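PDB 6R5T: periplasmic beta-glucosidase from Pseudomonas aeruginosa, which probably hydrolyses terminal, non-reducing beta-D-glucosyl residues and releases beta-D-glucose, as a periplasmic glycoside hydrolase of family 3. Local coordinates for residues Thr86-Ser91 and Arg352-Glu357; Val358-Leu363 and Gly555-Ser560; Gln406-Tyr411 and Gly542-Asn547; Leu513-Met518 and Asp533-Thr538. The protein carries 1 engineered substitution. All coordinates share one frame; numbering follows the deposited sequence.

Interaction 1: residues Thr86-Ser91 and Arg352-Glu357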
loop_
_atom_site.group_PDB
_atom_site.type_symbol
_atom_site.label_atom_id
_atom_site.label_comp_id
_atom_site.label_asym_id
_atom_site.label_seq_id
_atom_site.Cartn_x
_atom_site.Cartn_y
_atom_site.Cartn_z
ATOM N N THR A 86 -33.538 15.034 3.904
ATOM C CA THR A 86 -33.388 15.014 2.439
ATOM C C THR A 86 -31.931 14.608 2.175
ATOM O O THR A 86 -31.025 15.375 2.502
ATOM C CB THR A 86 -33.701 16.337 1.769
ATOM O OG1 THR A 86 -34.987 16.793 2.176
ATOM C CG2 THR A 86 -33.644 16.195 0.286
ATOM N N ILE A 87 -31.747 13.409 1.651
ATOM C CA ILE A 87 -30.370 12.888 1.454
ATOM C C ILE A 87 -29.878 13.263 0.063
ATOM O O ILE A 87 -30.495 12.957 -0.949
ATOM C CB ILE A 87 -30.337 11.392 1.746
ATOM C CG1 ILE A 87 -30.942 11.072 3.121
ATOM C CG2 ILE A 87 -28.909 10.898 1.608
ATOM C CD1 ILE A 87 -30.438 11.963 4.267
ATOM N N PHE A 88 -28.730 13.911 0.031
ATOM C CA PHE A 88 -28.000 14.251 -1.176
ATOM C C PHE A 88 -27.139 13.059 -1.552
ATOM O O PHE A 88 -26.992 12.095 -0.824
ATOM C CB PHE A 88 -27.190 15.523 -0.932
ATOM C CG PHE A 88 -28.059 16.733 -0.687
ATOM C CD1 PHE A 88 -28.549 17.489 -1.738
ATOM C CD2 PHE A 88 -28.423 17.085 0.597
ATOM C CE1 PHE A 88 -29.415 18.553 -1.512
ATOM C CE2 PHE A 88 -29.283 18.149 0.834
ATOM C CZ PHE A 88 -29.776 18.885 -0.227
ATOM N N PRO A 89 -26.495 13.122 -2.724
ATOM C CA PRO A 89 -25.486 12.097 -3.019
ATOM C C PRO A 89 -24.446 12.014 -1.911
ATOM O O PRO A 89 -24.172 12.994 -1.236
ATOM C CB PRO A 89 -24.808 12.598 -4.302
ATOM C CG PRO A 89 -25.903 13.430 -4.963
ATOM C CD PRO A 89 -26.639 14.071 -3.807
ATOM N N ILE A 90 -23.836 10.842 -1.817
ATOM C CA ILE A 90 -22.615 10.680 -1.014
ATOM C C ILE A 90 -21.600 11.707 -1.403
ATOM O O ILE A 90 -21.567 12.203 -2.540
ATOM C CB ILE A 90 -22.105 9.227 -1.065
ATOM C CG1 ILE A 90 -21.845 8.764 -2.508
ATOM C CG2 ILE A 90 -23.048 8.298 -0.372
ATOM C CD1 ILE A 90 -20.905 7.596 -2.618
ATOM N N SER A 91 -20.701 12.040 -0.467
ATOM C CA SER A 91 -19.671 13.075 -0.702
ATOM C C SER A 91 -18.868 12.798 -1.967
ATOM O O SER A 91 -18.517 13.730 -2.657
ATOM C CB SER A 91 -18.777 13.238 0.502
ATOM O OG SER A 91 -19.543 13.721 1.576
ATOM N N ARG A 352 -36.843 18.404 -1.831
ATOM C CA ARG A 352 -36.629 17.486 -2.979
ATOM C C ARG A 352 -36.072 18.239 -4.175
ATOM O O ARG A 352 -35.284 17.635 -4.896
ATOM C CB ARG A 352 -37.886 16.718 -3.356
ATOM C CG ARG A 352 -38.348 15.731 -2.302
ATOM C CD ARG A 352 -39.552 14.997 -2.780
ATOM N NE ARG A 352 -40.066 14.031 -1.837
ATOM C CZ ARG A 352 -39.607 12.805 -1.668
ATOM N NH1 ARG A 352 -38.587 12.390 -2.393
ATOM N NH2 ARG A 352 -40.125 11.982 -0.780
ATOM N N GLN A 353 -36.488 19.479 -4.443
ATOM C CA GLN A 353 -35.952 20.171 -5.622
ATOM C C GLN A 353 -34.431 20.315 -5.455
ATOM O O GLN A 353 -33.715 20.069 -6.428
ATOM C CB GLN A 353 -36.567 21.554 -5.829
ATOM C CG GLN A 353 -35.971 22.224 -7.058
ATOM C CD GLN A 353 -36.418 23.642 -7.335
ATOM O OE1 GLN A 353 -36.090 24.218 -8.381
ATOM N NE2 GLN A 353 -37.133 24.226 -6.388
ATOM N N ALA A 354 -33.935 20.683 -4.283
ATOM C CA ALA A 354 -32.474 20.846 -4.087
ATOM C C ALA A 354 -31.806 19.477 -4.267
ATOM O O ALA A 354 -30.751 19.415 -4.945
ATOM C CB ALA A 354 -32.127 21.426 -2.736
ATOM N N ALA A 355 -32.389 18.414 -3.727
ATOM C CA ALA A 355 -31.729 17.079 -3.814
ATOM C C ALA A 355 -31.649 16.656 -5.274
ATOM O O ALA A 355 -30.633 16.073 -5.679
ATOM C CB ALA A 355 -32.467 16.043 -3.013
ATOM N N ARG A 356 -32.709 16.888 -6.047
ATOM C CA ARG A 356 -32.743 16.443 -7.463
ATOM C C ARG A 356 -31.726 17.268 -8.251
ATOM O O ARG A 356 -30.965 16.688 -9.062
ATOM C CB ARG A 356 -34.181 16.574 -7.999
ATOM C CG ARG A 356 -34.346 16.015 -9.408
ATOM C CD ARG A 356 -35.815 16.002 -9.755
ATOM N NE ARG A 356 -36.073 15.510 -11.084
ATOM C CZ ARG A 356 -37.272 15.134 -11.501
ATOM N NH1 ARG A 356 -38.285 15.171 -10.659
ATOM N NH2 ARG A 356 -37.447 14.709 -12.739
ATOM N N GLU A 357 -31.694 18.590 -8.055
ATOM C CA GLU A 357 -30.744 19.468 -8.808
ATOM C C GLU A 357 -29.300 19.106 -8.449
ATOM O O GLU A 357 -28.450 19.063 -9.336
ATOM C CB GLU A 357 -31.059 20.932 -8.558
ATOM C CG GLU A 357 -32.383 21.273 -9.239
ATOM C CD GLU A 357 -32.905 22.689 -9.108
ATOM O OE1 GLU A 357 -32.391 23.443 -8.290
ATOM O OE2 GLU A 357 -33.888 23.005 -9.835
#
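The F88 ring leans obliquely on one turn of helix 352-362, so its CE1 corner does the touching. CE1 lies 3.6 Å from A355 CA and 3.8 Å from A354 C. The methyl groups of A354 and A355 are a little further off, with A354 CB 4.1 Å from F88 CE1. S106, I109 and S110 of helix 100-116 and V358 also pack on this ring. F88 CG stands anti to the carbonyl carbon (chi1 -65°), and this carries the end of the side chain to the helix.

T86 makes the second patch. Its CG2 is anti to the backbone N and meets A355 CB at 3.5 Å. The same torsion turns OG1 to other partners, E113 OE2 and the backbone N of H351. R352 points away from the loop. Its guanidinium forms salt bridges with E544 and E347, and NH2 also bonds to Q406 O.

The loop 86-91 follows strand 75-78 of the family 3 N-terminal domain, of the TIM-barrel type. The contact therefore joins this loop to helix 352-362. Between the two segments it is purely apolar. Small alanines let the loop come close, with F88 CA 5.4 Å from A355 CA. The polar ends of T86 and R352 bond to residues beyond the two segments, one of them H351 just before the helix, so van der Waals packing alone makes the direct contact.

Interaction 2: residues Val358-Leu363 and Gly555-Ser560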
loop_
_atom_site.group_PDB
_atom_site.type_symbol
_atom_site.label_atom_id
_atom_site.label_comp_id
_atom_site.label_asym_id
_atom_site.label_seq_id
_atom_site.Cartn_x
_atom_site.Cartn_y
_atom_site.Cartn_z
ATOM N N VAL A 358 -29.023 18.894 -7.177
ATOM C CA VAL A 358 -27.642 18.569 -6.750
ATOM C C VAL A 358 -27.273 17.198 -7.314
ATOM O O VAL A 358 -26.151 17.028 -7.832
ATOM C CB VAL A 358 -27.515 18.631 -5.218
ATOM C CG1 VAL A 358 -26.257 17.928 -4.745
ATOM C CG2 VAL A 358 -27.553 20.083 -4.716
ATOM N N ALA A 359 -28.168 16.223 -7.221
ATOM C CA ALA A 359 -27.842 14.841 -7.647
ATOM C C ALA A 359 -27.590 14.785 -9.157
ATOM O O ALA A 359 -26.675 14.061 -9.579
ATOM C CB ALA A 359 -28.910 13.874 -7.251
ATOM N N ARG A 360 -28.215 15.660 -9.936
ATOM C CA ARG A 360 -27.923 15.649 -11.391
ATOM C C ARG A 360 -26.443 15.969 -11.656
ATOM O O ARG A 360 -25.919 15.462 -12.653
ATOM C CB ARG A 360 -28.743 16.729 -12.123
ATOM C CG ARG A 360 -30.225 16.454 -12.289
ATOM C CD ARG A 360 -30.860 17.779 -12.781
ATOM N NE ARG A 360 -32.305 17.609 -12.843
ATOM C CZ ARG A 360 -33.221 18.566 -12.745
ATOM N NH1 ARG A 360 -32.871 19.831 -12.625
ATOM N NH2 ARG A 360 -34.497 18.239 -12.825
ATOM N N GLU A 361 -25.841 16.846 -10.854
ATOM C CA GLU A 361 -24.521 17.415 -11.124
ATOM C C GLU A 361 -23.389 16.417 -10.883
ATOM O O GLU A 361 -22.324 16.639 -11.434
ATOM C CB GLU A 361 -24.288 18.663 -10.282
ATOM C CG GLU A 361 -25.258 19.808 -10.589
ATOM C CD GLU A 361 -25.176 20.343 -12.018
ATOM O OE1 GLU A 361 -24.091 20.188 -12.652
ATOM O OE2 GLU A 361 -26.209 20.849 -12.524
ATOM N N GLY A 362 -23.642 15.389 -10.097
ATOM C CA GLY A 362 -22.617 14.418 -9.670
ATOM C C GLY A 362 -22.527 13.223 -10.615
ATOM O O GLY A 362 -21.555 12.431 -10.509
ATOM N N LEU A 363 -23.518 13.041 -11.482
ATOM C CA LEU A 363 -23.560 11.815 -12.310
ATOM C C LEU A 363 -22.484 11.886 -13.389
ATOM O O LEU A 363 -22.294 12.976 -13.997
ATOM C CB LEU A 363 -24.941 11.666 -12.948
ATOM C CG LEU A 363 -26.094 11.669 -11.951
ATOM C CD1 LEU A 363 -27.400 11.533 -12.713
ATOM C CD2 LEU A 363 -25.980 10.612 -10.887
ATOM N N GLY A 555 -32.040 12.846 -21.230
ATOM C CA GLY A 555 -31.412 14.051 -21.819
ATOM C C GLY A 555 -32.031 15.345 -21.367
ATOM O O GLY A 555 -31.692 16.388 -21.940
ATOM N N GLU A 556 -32.754 15.326 -20.265
ATOM C CA GLU A 556 -33.218 16.567 -19.616
ATOM C C GLU A 556 -32.001 17.258 -19.018
ATOM O O GLU A 556 -32.006 18.459 -18.910
ATOM C CB GLU A 556 -34.262 16.320 -18.533
ATOM C CG GLU A 556 -35.352 15.330 -18.900
ATOM C CD GLU A 556 -36.449 15.856 -19.812
ATOM O OE1 GLU A 556 -37.389 15.074 -20.099
ATOM O OE2 GLU A 556 -36.367 17.037 -20.230
ATOM N N HIS A 557 -31.007 16.498 -18.569
ATOM C CA HIS A 557 -29.754 17.063 -18.028
ATOM C C HIS A 557 -28.630 16.402 -18.822
ATOM O O HIS A 557 -28.694 15.173 -19.006
ATOM C CB HIS A 557 -29.621 16.827 -16.517
ATOM C CG HIS A 557 -28.335 17.360 -15.969
ATOM N ND1 HIS A 557 -28.207 18.674 -15.541
ATOM C CD2 HIS A 557 -27.128 16.781 -15.768
ATOM C CE1 HIS A 557 -26.967 18.892 -15.115
ATOM N NE2 HIS A 557 -26.263 17.743 -15.250
ATOM N N ASN A 558 -27.696 17.183 -19.311
ATOM C CA ASN A 558 -26.510 16.663 -20.005
ATOM C C ASN A 558 -25.481 16.299 -18.930
ATOM O O ASN A 558 -24.984 17.163 -18.243
ATOM C CB ASN A 558 -25.968 17.706 -20.966
ATOM C CG ASN A 558 -24.960 17.161 -21.916
ATOM O OD1 ASN A 558 -24.408 16.087 -21.679
ATOM N ND2 ASN A 558 -24.620 17.945 -22.948
ATOM N N PRO A 559 -25.050 15.032 -18.825
ATOM C CA PRO A 559 -24.105 14.695 -17.756
ATOM C C PRO A 559 -22.869 15.607 -17.757
ATOM O O PRO A 559 -22.222 15.862 -18.796
ATOM C CB PRO A 559 -23.762 13.242 -17.998
ATOM C CG PRO A 559 -24.432 12.821 -19.267
ATOM C CD PRO A 559 -25.399 13.902 -19.687
ATOM N N SER A 560 -22.503 16.041 -16.554
ATOM C CA SER A 560 -21.419 17.034 -16.356
ATOM C C SER A 560 -20.464 16.580 -15.250
ATOM O O SER A 560 -19.455 17.296 -15.014
ATOM C CB SER A 560 -21.967 18.404 -16.064
ATOM O OG SER A 560 -22.895 18.361 -14.998
HETATM O O HOH W 1 -24.117 14.953 -14.534
HETATM O O HOH W 2 -24.271 20.913 -15.302
#
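The last turns of helix 352-362 meet the loop after helix 545-553, whose end is closed by a Schellman motif with G555 at positive phi.

R360 points toward that loop. Its CB sits over the face of the H557 ring, 3.9 Å from the ring centroid and 6° off the normal. This is a CH-pi contact. R360 CD continues alongside the ring and comes 3.9 Å from H557 ND1. The extended chain then takes NE to D551, its salt-bridge partner.

E361 starts out away from the loop but bends at chi2 (-62°), which brings its carboxylate back. OE2 lies 3.3 Å from H557 CE1, and the carboxylate and ring planes stand almost perpendicular, at 89°. A nearby carboxylate of this kind would tend to favour a protonated imidazole, although the charge of H557 is not seen. OE1 forms a salt bridge with K678 on strand 672-681, tying the helix end to the fibronectin type III-like domain. A water joins E361 OE1 to S560 OG. That hydroxyl has a weak hydrogen bond to H557 NE2.

At G362 the carbonyl accepts from W539 NE1. L363 follows in extended conformation, and its carbonyl passes close to P559. A second water ties the segments together: it donates to R360 O and L363 O, each at 2.7 Å, and accepts from S560 N at 2.8 Å.

Interaction 3: residues Gln406-Tyr411 and Gly542-Asn547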
loop_
_atom_site.group_PDB
_atom_site.type_symbol
_atom_site.label_atom_id
_atom_site.label_comp_id
_atom_site.label_asym_id
_atom_site.label_seq_id
_atom_site.Cartn_x
_atom_site.Cartn_y
_atom_site.Cartn_z
ATOM N N GLN A 406 -39.032 7.203 1.483
ATOM C CA GLN A 406 -39.229 8.501 0.835
ATOM C C GLN A 406 -38.342 8.618 -0.407
ATOM O O GLN A 406 -38.472 9.614 -1.099
ATOM C CB GLN A 406 -38.967 9.638 1.821
ATOM C CG GLN A 406 -40.049 9.724 2.889
ATOM C CD GLN A 406 -39.830 10.841 3.874
ATOM O OE1 GLN A 406 -38.709 11.159 4.308
ATOM N NE2 GLN A 406 -40.924 11.521 4.179
ATOM N N ALA A 407 -37.429 7.659 -0.604
ATOM C CA ALA A 407 -36.438 7.763 -1.702
ATOM C C ALA A 407 -37.029 7.314 -3.048
ATOM O O ALA A 407 -37.880 6.407 -3.110
ATOM C CB ALA A 407 -35.203 6.985 -1.346
ATOM N N VAL A 408 -36.510 7.915 -4.119
ATOM C CA VAL A 408 -36.915 7.574 -5.500
ATOM C C VAL A 408 -35.914 6.566 -6.070
ATOM O O VAL A 408 -34.743 6.958 -6.296
ATOM C CB VAL A 408 -37.025 8.822 -6.368
ATOM C CG1 VAL A 408 -37.498 8.454 -7.769
ATOM C CG2 VAL A 408 -37.898 9.894 -5.744
ATOM N N THR A 409 -36.343 5.348 -6.307
ATOM C CA THR A 409 -35.496 4.332 -6.970
ATOM C C THR A 409 -35.237 4.664 -8.445
ATOM O O THR A 409 -35.908 5.505 -9.045
ATOM C CB THR A 409 -36.094 2.933 -6.858
ATOM O OG1 THR A 409 -37.260 2.931 -7.690
ATOM C CG2 THR A 409 -36.433 2.539 -5.433
ATOM N N VAL A 410 -34.237 4.011 -9.012
ATOM C CA VAL A 410 -33.985 4.173 -10.468
ATOM C C VAL A 410 -35.238 3.735 -11.220
ATOM O O VAL A 410 -35.687 4.492 -12.084
ATOM C CB VAL A 410 -32.752 3.404 -10.931
ATOM C CG1 VAL A 410 -32.651 3.438 -12.445
ATOM C CG2 VAL A 410 -31.528 3.971 -10.256
ATOM N N TYR A 411 -35.817 2.592 -10.860
ATOM C CA TYR A 411 -37.071 2.150 -11.517
ATOM C C TYR A 411 -38.134 3.248 -11.446
ATOM O O TYR A 411 -38.768 3.611 -12.440
ATOM C CB TYR A 411 -37.560 0.841 -10.918
ATOM C CG TYR A 411 -38.820 0.391 -11.600
ATOM C CD1 TYR A 411 -40.052 0.856 -11.174
ATOM C CD2 TYR A 411 -38.755 -0.435 -12.699
ATOM C CE1 TYR A 411 -41.215 0.454 -11.806
ATOM C CE2 TYR A 411 -39.910 -0.848 -13.347
ATOM C CZ TYR A 411 -41.123 -0.353 -12.922
ATOM O OH TYR A 411 -42.266 -0.739 -13.555
ATOM N N GLY A 542 -28.920 9.550 -3.557
ATOM C CA GLY A 542 -29.750 10.180 -2.503
ATOM C C GLY A 542 -31.236 10.025 -2.704
ATOM O O GLY A 542 -31.716 9.266 -3.552
ATOM N N THR A 543 -31.986 10.792 -1.915
ATOM C CA THR A 543 -33.466 10.700 -1.847
ATOM C C THR A 543 -34.098 10.921 -3.230
ATOM O O THR A 543 -35.083 10.247 -3.509
ATOM C CB THR A 543 -33.957 11.771 -0.878
ATOM O OG1 THR A 543 -33.473 11.452 0.429
ATOM C CG2 THR A 543 -35.465 11.865 -0.838
ATOM N N GLU A 544 -33.545 11.808 -4.050
ATOM C CA GLU A 544 -34.070 12.075 -5.403
ATOM C C GLU A 544 -33.216 11.386 -6.450
ATOM O O GLU A 544 -33.353 11.716 -7.640
ATOM C CB GLU A 544 -34.140 13.582 -5.594
ATOM C CG GLU A 544 -35.345 14.187 -4.901
ATOM C CD GLU A 544 -36.677 13.804 -5.531
ATOM O OE1 GLU A 544 -36.748 13.880 -6.770
ATOM O OE2 GLU A 544 -37.630 13.376 -4.802
ATOM N N GLY A 545 -32.399 10.400 -6.052
ATOM C CA GLY A 545 -31.448 9.826 -6.999
ATOM C C GLY A 545 -32.110 9.330 -8.271
ATOM O O GLY A 545 -31.636 9.598 -9.363
ATOM N N GLY A 546 -33.178 8.569 -8.155
ATOM C CA GLY A 546 -33.789 7.948 -9.340
ATOM C C GLY A 546 -34.331 9.006 -10.279
ATOM O O GLY A 546 -34.275 8.796 -11.491
ATOM N N ASN A 547 -34.835 10.119 -9.772
ATOM C CA ASN A 547 -35.339 11.198 -10.666
ATOM C C ASN A 547 -34.179 11.913 -11.355
ATOM O O ASN A 547 -34.236 12.157 -12.579
ATOM C CB ASN A 547 -36.191 12.204 -9.907
ATOM C CG ASN A 547 -37.610 11.740 -9.661
ATOM O OD1 ASN A 547 -38.188 11.026 -10.487
ATOM N ND2 ASN A 547 -38.174 12.183 -8.517
HETATM O O HOH W 3 -33.824 6.516 -12.959
#
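The tight part of this contact is backbone against backbone. V408 N donates to T543 O at 2.8 Å, lying in the carbonyl plane. V408 O in turn accepts from G546 N at 2.9 Å, with the donor above the carbonyl plane and the bond bent to 138°. Two CA-H...O contacts add to this grip: G546 CA to T409 O at 3.2 Å, and A407 CA to T543 O. G546 has no side chain, so V410 CA can come within 3.9 Å of G546 CA. The type I turn G542-G545 presents T543 O, and G546 follows directly.

V408, partly exposed, marks the solvent side and fills the contact. It points toward the turn and crosses N547 at about a right angle. CG2 touches N547 ND2 at 3.6 Å, while CG1 lies by the N547 backbone N. N547 ND2 is held by a nearly straight bond to E544 OE1 (177°).

Past T409 the direct backbone bonds give way to a water, which donates to both V410 O and G546 O. The contact couples the starts of helices 410-418 and 545-553, with T409 as N-cap of the first. Helix 391-394 packs on A407 and T409, and R356 of helix 352-362 packs on N547.

Interaction 4: residues Leu513-Met518 and Asp533-Thr538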
loop_
_atom_site.group_PDB
_atom_site.type_symbol
_atom_site.label_atom_id
_atom_site.label_comp_id
_atom_site.label_asym_id
_atom_site.label_seq_id
_atom_site.Cartn_x
_atom_site.Cartn_y
_atom_site.Cartn_z
ATOM N N LEU A 513 -27.184 -2.207 -24.210
ATOM C CA LEU A 513 -27.024 -2.413 -22.753
ATOM C C LEU A 513 -26.507 -1.125 -22.121
ATOM O O LEU A 513 -25.328 -0.761 -22.403
ATOM C CB LEU A 513 -26.078 -3.574 -22.532
ATOM C CG LEU A 513 -25.722 -3.929 -21.096
ATOM C CD1 LEU A 513 -26.961 -4.252 -20.260
ATOM C CD2 LEU A 513 -24.711 -5.069 -21.035
ATOM N N VAL A 514 -27.326 -0.504 -21.293
ATOM C CA VAL A 514 -26.979 0.734 -20.564
ATOM C C VAL A 514 -26.708 0.318 -19.114
ATOM O O VAL A 514 -27.579 -0.263 -18.508
ATOM C CB VAL A 514 -28.088 1.796 -20.603
ATOM C CG1 VAL A 514 -27.737 2.984 -19.746
ATOM C CG2 VAL A 514 -28.406 2.248 -22.011
ATOM N N LEU A 515 -25.506 0.592 -18.596
ATOM C CA LEU A 515 -25.234 0.303 -17.180
ATOM C C LEU A 515 -25.422 1.556 -16.360
ATOM O O LEU A 515 -24.832 2.603 -16.665
ATOM C CB LEU A 515 -23.796 -0.169 -17.007
ATOM C CG LEU A 515 -23.354 -1.423 -17.686
ATOM C CD1 LEU A 515 -22.054 -1.863 -17.046
ATOM C CD2 LEU A 515 -24.410 -2.505 -17.648
ATOM N N VAL A 516 -26.258 1.439 -15.346
ATOM C CA VAL A 516 -26.429 2.463 -14.306
ATOM C C VAL A 516 -25.755 1.921 -13.051
ATOM O O VAL A 516 -26.209 0.934 -12.473
ATOM C CB VAL A 516 -27.914 2.809 -14.062
ATOM C CG1 VAL A 516 -28.033 3.739 -12.880
ATOM C CG2 VAL A 516 -28.568 3.394 -15.290
ATOM N N LEU A 517 -24.607 2.493 -12.702
ATOM C CA LEU A 517 -23.755 1.943 -11.636
ATOM C C LEU A 517 -24.068 2.680 -10.333
ATOM O O LEU A 517 -24.104 3.941 -10.332
ATOM C CB LEU A 517 -22.304 2.252 -11.985
ATOM C CG LEU A 517 -21.678 1.583 -13.194
ATOM C CD1 LEU A 517 -20.189 1.963 -13.214
ATOM C CD2 LEU A 517 -21.888 0.085 -13.175
ATOM N N MET A 518 -24.257 1.929 -9.263
ATOM C CA MET A 518 -24.283 2.494 -7.896
ATOM C C MET A 518 -23.081 1.895 -7.191
ATOM O O MET A 518 -22.775 0.694 -7.332
ATOM C CB MET A 518 -25.565 2.197 -7.136
ATOM C CG MET A 518 -26.737 2.681 -7.819
ATOM S SD MET A 518 -28.087 2.831 -6.586
ATOM C CE MET A 518 -29.369 3.075 -7.799
ATOM N N ASP A 533 -22.878 -0.753 -23.762
ATOM C CA ASP A 533 -23.009 0.290 -24.801
ATOM C C ASP A 533 -22.952 1.671 -24.159
ATOM O O ASP A 533 -22.523 2.587 -24.808
ATOM C CB ASP A 533 -24.282 0.086 -25.600
ATOM C CG ASP A 533 -24.212 -1.256 -26.326
ATOM O OD1 ASP A 533 -23.235 -1.466 -27.090
ATOM O OD2 ASP A 533 -25.031 -2.147 -26.027
ATOM N N ALA A 534 -23.407 1.833 -22.909
ATOM C CA ALA A 534 -23.237 3.115 -22.217
ATOM C C ALA A 534 -23.079 2.817 -20.735
ATOM O O ALA A 534 -23.581 1.765 -20.271
ATOM C CB ALA A 534 -24.367 4.081 -22.433
ATOM N N ILE A 535 -22.376 3.679 -20.023
ATOM C CA ILE A 535 -22.129 3.484 -18.562
ATOM C C ILE A 535 -22.284 4.826 -17.873
ATOM O O ILE A 535 -21.613 5.765 -18.273
ATOM C CB ILE A 535 -20.715 2.952 -18.287
ATOM C CG1 ILE A 535 -20.415 1.642 -18.990
ATOM C CG2 ILE A 535 -20.478 2.810 -16.784
ATOM C CD1 ILE A 535 -18.996 1.200 -18.892
ATOM N N LEU A 536 -23.179 4.886 -16.897
ATOM C CA LEU A 536 -23.431 6.106 -16.114
ATOM C C LEU A 536 -23.101 5.772 -14.657
ATOM O O LEU A 536 -23.708 4.899 -14.067
ATOM C CB LEU A 536 -24.878 6.561 -16.249
ATOM C CG LEU A 536 -25.248 7.854 -15.544
ATOM C CD1 LEU A 536 -24.475 9.038 -16.183
ATOM C CD2 LEU A 536 -26.768 8.070 -15.536
ATOM N N GLU A 537 -22.114 6.468 -14.119
ATOM C CA GLU A 537 -21.732 6.365 -12.695
ATOM C C GLU A 537 -22.682 7.234 -11.870
ATOM O O GLU A 537 -22.692 8.464 -12.104
ATOM C CB GLU A 537 -20.275 6.790 -12.567
ATOM C CG GLU A 537 -19.827 6.977 -11.126
ATOM C CD GLU A 537 -19.813 5.676 -10.387
ATOM O OE1 GLU A 537 -18.746 5.015 -10.393
ATOM O OE2 GLU A 537 -20.871 5.279 -9.820
ATOM N N THR A 538 -23.444 6.646 -10.945
ATOM C CA THR A 538 -24.417 7.414 -10.154
ATOM C C THR A 538 -24.075 7.372 -8.667
ATOM O O THR A 538 -24.847 7.936 -7.848
ATOM C CB THR A 538 -25.856 6.915 -10.372
ATOM O OG1 THR A 538 -26.117 5.711 -9.646
ATOM C CG2 THR A 538 -26.120 6.721 -11.847
#
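Backbone hydrogen bonds carry this pair of parallel strands, the two arms of a beta-alpha-beta unit closed by helix 526-531. The strand axes run 4.7 Å apart and 12° from exactly parallel. L515 N donates to A534 O at 2.8 Å. L515 O then accepts from L536 N, nearly along the C=O axis, and L517 N donates to L536 O.

Each end is closed by a forked carbonyl and a polar side chain. L513 O accepts from both D533 N and A534 N, while D533 OD2 takes the N-H of L513 at 2.8 Å on its anti lone pair. The other oxygen of D533 makes a salt bridge with R369. At the far end L517 O accepts from T538 N and T538 OG1. The hydroxyl, 2.8 Å from L517 O, donates from above the carbonyl plane. T538 chi1 of 78° sets it there. E537, bent at chi2, hydrogen-bonds through OE1 to N519 ND2 and through OE2 to W539 N.

Apolar contacts line both faces. L517 CD1 meets I535 CG2 at 3.7 Å on the face of L515 and E537. On the other face, that of V514, A534 and L536, V516 CG1 meets T538 CG2 at 3.7 Å.

In the mixed sheet of the C-terminal domain, strand 472-478 flanks 513-518 and antiparallel strand 364-368 flanks 534-537. Helix 545-553 packs over V516, L536 and T538.

In the fold
From the N terminus, interaction 1 closes first, at residues 352-357, and joins the N-terminal barrel domain to helix 352-362. Interaction 2 opens on the same helix and spans everything that follows to 555-560. Within that span lies interaction 3, and interaction 4 lies within interaction 3, so the three nest without crossing. Interaction 4 pairs two strands of the C-terminal domain's sheet; strand 534-537 then leads to helix 545-553, whose start is used by interaction 3. Direct touches link the set. P89 packs on A359, I87 O probably accepts from T543 N, L363 packs on T538, and V410 CG2 meets M518 CE.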